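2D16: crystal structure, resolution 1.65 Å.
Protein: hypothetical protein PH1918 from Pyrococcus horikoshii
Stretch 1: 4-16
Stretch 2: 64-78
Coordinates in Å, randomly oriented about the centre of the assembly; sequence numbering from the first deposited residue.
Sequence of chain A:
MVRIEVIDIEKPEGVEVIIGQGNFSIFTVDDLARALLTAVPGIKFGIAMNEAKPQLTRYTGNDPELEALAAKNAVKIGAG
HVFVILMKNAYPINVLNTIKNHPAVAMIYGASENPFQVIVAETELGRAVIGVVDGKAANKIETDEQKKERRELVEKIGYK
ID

Stretch 1 (4-16) IEVIDIEKPEGVE
Stretch 2 64-78: PELEALAAKNAVKIG

Strand 4-8 runs antiparallel to helix 64-77, their axes 9.6 Å apart at closest approach; the CA atoms of Ile7 and Ile77 lie 7.1 Å apart, those of Ile9 and Asn73 6.3 Å. Beyond the strand the chain continues as a loop along the helix toward its N-terminal end, finishing in a type II turn, Pro12 to Val15, where Gly14 (phi 88°) accepts backbone angles that would jam a CB against the preceding carbonyl.

Glu10 is covered most. Its extended side chain (chi1 t, chi2 t) carries OE1 to 2.7 Å from NZ of Lys72, t at all four chi angles, a salt bridge joining two long, flexible residues at the exposed margin. Its backbone is held by Asn73 (chi1 m, chi2 -64°), whose amide suits the task because it both accepts and donates: Glu10 N donates to Asn73 OD1 and Asn73 ND2 donates to Glu10 O, each at 2.9 Å and nearly linear. A water also bridges Asp8 O and Asn73 OD1, 2.8 Å from each.

Ile7 (m, t) points toward the helix end, its CD1 3.6 Å from Ile77 CA and 4.1 Å from Ile77 CG1, a branched apolar chain filling a buried site. At the other end, Pro12 CD packs 3.6 Å from Leu69 CD1, and Val15 CG2 lies 4.1 Å from Leu66 CD2.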

# COMPACT_ATOMS: atom_id res chain seq x y z
N ILE A 4 -0.21 -67.20 21.57
CA ILE A 4 0.22 -65.81 21.57
C ILE A 4 1.71 -65.68 21.30
O ILE A 4 2.51 -66.44 21.85
CB ILE A 4 -0.11 -65.15 22.93
CG1 ILE A 4 -1.63 -65.18 23.16
CG2 ILE A 4 0.41 -63.72 22.96
CD1 ILE A 4 -2.07 -64.64 24.51
N GLU A 5 2.07 -64.73 20.45
CA GLU A 5 3.47 -64.49 20.12
C GLU A 5 3.76 -62.99 20.11
O GLU A 5 2.85 -62.17 19.93
CB GLU A 5 3.82 -65.09 18.75
CG GLU A 5 3.25 -64.36 17.56
CD GLU A 5 3.51 -65.09 16.25
OE1 GLU A 5 3.01 -66.22 16.08
OE2 GLU A 5 4.23 -64.53 15.38
N VAL A 6 5.02 -62.64 20.32
CA VAL A 6 5.46 -61.26 20.35
C VAL A 6 6.28 -60.97 19.11
O VAL A 6 7.23 -61.70 18.79
CB VAL A 6 6.31 -60.97 21.60
CG1 VAL A 6 6.75 -59.52 21.62
CG2 VAL A 6 5.50 -61.31 22.85
N ILE A 7 5.92 -59.91 18.39
CA ILE A 7 6.63 -59.53 17.18
C ILE A 7 7.33 -58.20 17.38
O ILE A 7 6.71 -57.21 17.75
CB ILE A 7 5.65 -59.41 15.99
CG1 ILE A 7 5.00 -60.77 15.71
CG2 ILE A 7 6.39 -58.91 14.75
CD1 ILE A 7 3.91 -60.73 14.67
N ASP A 8 8.64 -58.19 17.16
CA ASP A 8 9.41 -56.97 17.30
C ASP A 8 9.35 -56.24 15.96
O ASP A 8 9.67 -56.82 14.92
CB ASP A 8 10.88 -57.30 17.63
CG ASP A 8 11.06 -57.79 19.05
OD1 ASP A 8 10.83 -57.00 19.99
OD2 ASP A 8 11.43 -58.97 19.23
N ILE A 9 8.90 -54.99 15.99
CA ILE A 9 8.82 -54.20 14.77
C ILE A 9 10.23 -53.86 14.32
O ILE A 9 11.03 -53.34 15.11
CB ILE A 9 8.04 -52.88 15.00
CG1 ILE A 9 6.56 -53.19 15.27
CG2 ILE A 9 8.20 -51.97 13.78
CD1 ILE A 9 5.85 -53.88 14.12
N GLU A 10 10.54 -54.17 13.07
CA GLU A 10 11.86 -53.88 12.51
C GLU A 10 11.80 -52.51 11.84
O GLU A 10 11.05 -52.31 10.88
CB GLU A 10 12.25 -54.93 11.47
CG GLU A 10 13.71 -54.82 11.02
CD GLU A 10 14.04 -55.69 9.83
OE1 GLU A 10 13.50 -56.81 9.73
OE2 GLU A 10 14.86 -55.25 8.99
N LYS A 11 12.59 -51.57 12.35
CA LYS A 11 12.62 -50.23 11.79
C LYS A 11 13.90 -49.51 12.18
O LYS A 11 14.44 -49.73 13.26
CB LYS A 11 11.41 -49.42 12.28
CG LYS A 11 11.32 -49.30 13.80
CD LYS A 11 10.13 -48.44 14.21
CE LYS A 11 9.89 -48.49 15.72
NZ LYS A 11 11.06 -48.02 16.51
N PRO A 12 14.41 -48.65 11.29
CA PRO A 12 15.64 -47.93 11.62
C PRO A 12 15.39 -46.84 12.67
O PRO A 12 14.25 -46.42 12.88
CB PRO A 12 16.08 -47.37 10.27
CG PRO A 12 15.31 -48.06 9.21
CD PRO A 12 14.01 -48.40 9.90
N GLU A 13 16.45 -46.41 13.33
CA GLU A 13 16.37 -45.38 14.35
C GLU A 13 15.76 -44.11 13.75
O GLU A 13 16.07 -43.74 12.62
CB GLU A 13 17.77 -45.09 14.90
CG GLU A 13 17.80 -44.18 16.12
CD GLU A 13 19.21 -43.96 16.64
OE1 GLU A 13 19.91 -44.96 16.90
OE2 GLU A 13 19.62 -42.79 16.78
N GLY A 14 14.89 -43.46 14.51
CA GLY A 14 14.27 -42.23 14.04
C GLY A 14 12.99 -42.42 13.24
O GLY A 14 12.23 -41.47 13.05
N VAL A 15 12.75 -43.63 12.75
CA VAL A 15 11.54 -43.89 11.97
C VAL A 15 10.35 -44.15 12.89
O VAL A 15 10.46 -44.90 13.86
CB VAL A 15 11.76 -45.09 11.02
CG1 VAL A 15 10.43 -45.56 10.43
CG2 VAL A 15 12.70 -44.68 9.90
N GLU A 16 9.23 -43.52 12.57
CA GLU A 16 8.01 -43.66 13.37
C GLU A 16 7.15 -44.79 12.82
O GLU A 16 7.04 -44.95 11.60
CB GLU A 16 7.19 -42.37 13.31
CG GLU A 16 7.93 -41.08 13.68
CD GLU A 16 8.00 -40.84 15.17
OE1 GLU A 16 7.22 -41.46 15.92
OE2 GLU A 16 8.82 -40.00 15.60
N PRO A 64 11.15 -46.51 -1.23
CA PRO A 64 11.47 -47.93 -1.40
C PRO A 64 11.79 -48.69 -0.12
O PRO A 64 11.19 -49.73 0.15
CB PRO A 64 12.66 -47.89 -2.36
CG PRO A 64 12.36 -46.69 -3.21
CD PRO A 64 11.92 -45.68 -2.17
N GLU A 65 12.72 -48.17 0.67
CA GLU A 65 13.13 -48.82 1.91
C GLU A 65 12.00 -48.96 2.93
O GLU A 65 11.78 -50.05 3.47
CB GLU A 65 14.29 -48.06 2.55
CG GLU A 65 14.77 -48.66 3.87
CD GLU A 65 15.99 -47.96 4.43
OE1 GLU A 65 17.03 -47.93 3.74
OE2 GLU A 65 15.91 -47.44 5.57
N LEU A 66 11.29 -47.87 3.21
CA LEU A 66 10.21 -47.92 4.18
C LEU A 66 9.06 -48.80 3.68
O LEU A 66 8.33 -49.39 4.48
CB LEU A 66 9.71 -46.51 4.51
CG LEU A 66 10.77 -45.64 5.20
CD1 LEU A 66 10.20 -44.27 5.49
CD2 LEU A 66 11.22 -46.31 6.50
N GLU A 67 8.91 -48.88 2.36
CA GLU A 67 7.86 -49.72 1.79
C GLU A 67 8.21 -51.19 2.03
O GLU A 67 7.37 -51.99 2.45
CB GLU A 67 7.71 -49.45 0.29
CG GLU A 67 6.99 -48.15 -0.03
CD GLU A 67 6.94 -47.86 -1.51
OE1 GLU A 67 6.70 -48.81 -2.29
OE2 GLU A 67 7.11 -46.69 -1.90
N ALA A 68 9.46 -51.55 1.77
CA ALA A 68 9.91 -52.93 1.97
C ALA A 68 9.76 -53.32 3.44
O ALA A 68 9.30 -54.42 3.76
CB ALA A 68 11.37 -53.08 1.53
N LEU A 69 10.14 -52.41 4.34
CA LEU A 69 10.04 -52.68 5.77
C LEU A 69 8.60 -52.74 6.27
O LEU A 69 8.27 -53.56 7.13
CB LEU A 69 10.80 -51.61 6.56
CG LEU A 69 12.33 -51.78 6.58
CD1 LEU A 69 12.97 -50.58 7.27
CD2 LEU A 69 12.68 -53.07 7.31
N ALA A 70 7.74 -51.88 5.74
CA ALA A 70 6.34 -51.88 6.16
C ALA A 70 5.71 -53.21 5.77
O ALA A 70 4.99 -53.82 6.56
CB ALA A 70 5.59 -50.72 5.49
N ALA A 71 6.00 -53.66 4.56
CA ALA A 71 5.47 -54.92 4.06
C ALA A 71 5.99 -56.12 4.86
O ALA A 71 5.25 -57.05 5.16
CB ALA A 71 5.80 -55.08 2.58
N LYS A 72 7.28 -56.09 5.18
CA LYS A 72 7.89 -57.17 5.94
C LYS A 72 7.25 -57.29 7.32
O LYS A 72 6.95 -58.39 7.79
CB LYS A 72 9.39 -56.93 6.08
CG LYS A 72 10.15 -58.07 6.75
CD LYS A 72 11.64 -57.74 6.85
CE LYS A 72 12.42 -58.87 7.50
NZ LYS A 72 13.87 -58.54 7.64
N ASN A 73 7.04 -56.15 7.98
CA ASN A 73 6.43 -56.14 9.31
C ASN A 73 4.96 -56.57 9.23
O ASN A 73 4.48 -57.34 10.05
CB ASN A 73 6.50 -54.74 9.93
CG ASN A 73 7.85 -54.43 10.54
OD1 ASN A 73 8.29 -55.07 11.50
ND2 ASN A 73 8.54 -53.44 9.98
N ALA A 74 4.26 -56.06 8.22
CA ALA A 74 2.85 -56.38 8.04
C ALA A 74 2.59 -57.86 7.77
O ALA A 74 1.68 -58.45 8.35
CB ALA A 74 2.26 -55.54 6.91
N VAL A 75 3.39 -58.48 6.90
CA VAL A 75 3.18 -59.89 6.60
C VAL A 75 3.53 -60.78 7.80
O VAL A 75 2.95 -61.85 7.98
CB VAL A 75 4.00 -60.34 5.34
CG1 VAL A 75 5.46 -60.51 5.67
CG2 VAL A 75 3.41 -61.63 4.78
N LYS A 76 4.46 -60.32 8.63
CA LYS A 76 4.84 -61.07 9.81
C LYS A 76 3.67 -61.02 10.79
O LYS A 76 3.29 -62.03 11.37
CB LYS A 76 6.10 -60.48 10.45
CG LYS A 76 6.63 -61.30 11.62
CD LYS A 76 6.89 -62.75 11.20
CE LYS A 76 7.33 -63.60 12.37
NZ LYS A 76 8.58 -63.08 13.00
N ILE A 77 3.10 -59.83 10.96
CA ILE A 77 1.95 -59.68 11.85
C ILE A 77 0.83 -60.55 11.29
O ILE A 77 0.12 -61.22 12.03
CB ILE A 77 1.51 -58.20 11.92
CG1 ILE A 77 2.56 -57.40 12.70
CG2 ILE A 77 0.13 -58.08 12.57
CD1 ILE A 77 2.36 -55.90 12.66
N GLY A 78 0.68 -60.52 9.97
CA GLY A 78 -0.31 -61.33 9.28
C GLY A 78 -1.79 -61.05 9.44
O GLY A 78 -2.55 -61.20 8.49
O HOH W 1 8.76 -57.64 12.36
O HOH W 2 14.97 -56.05 5.95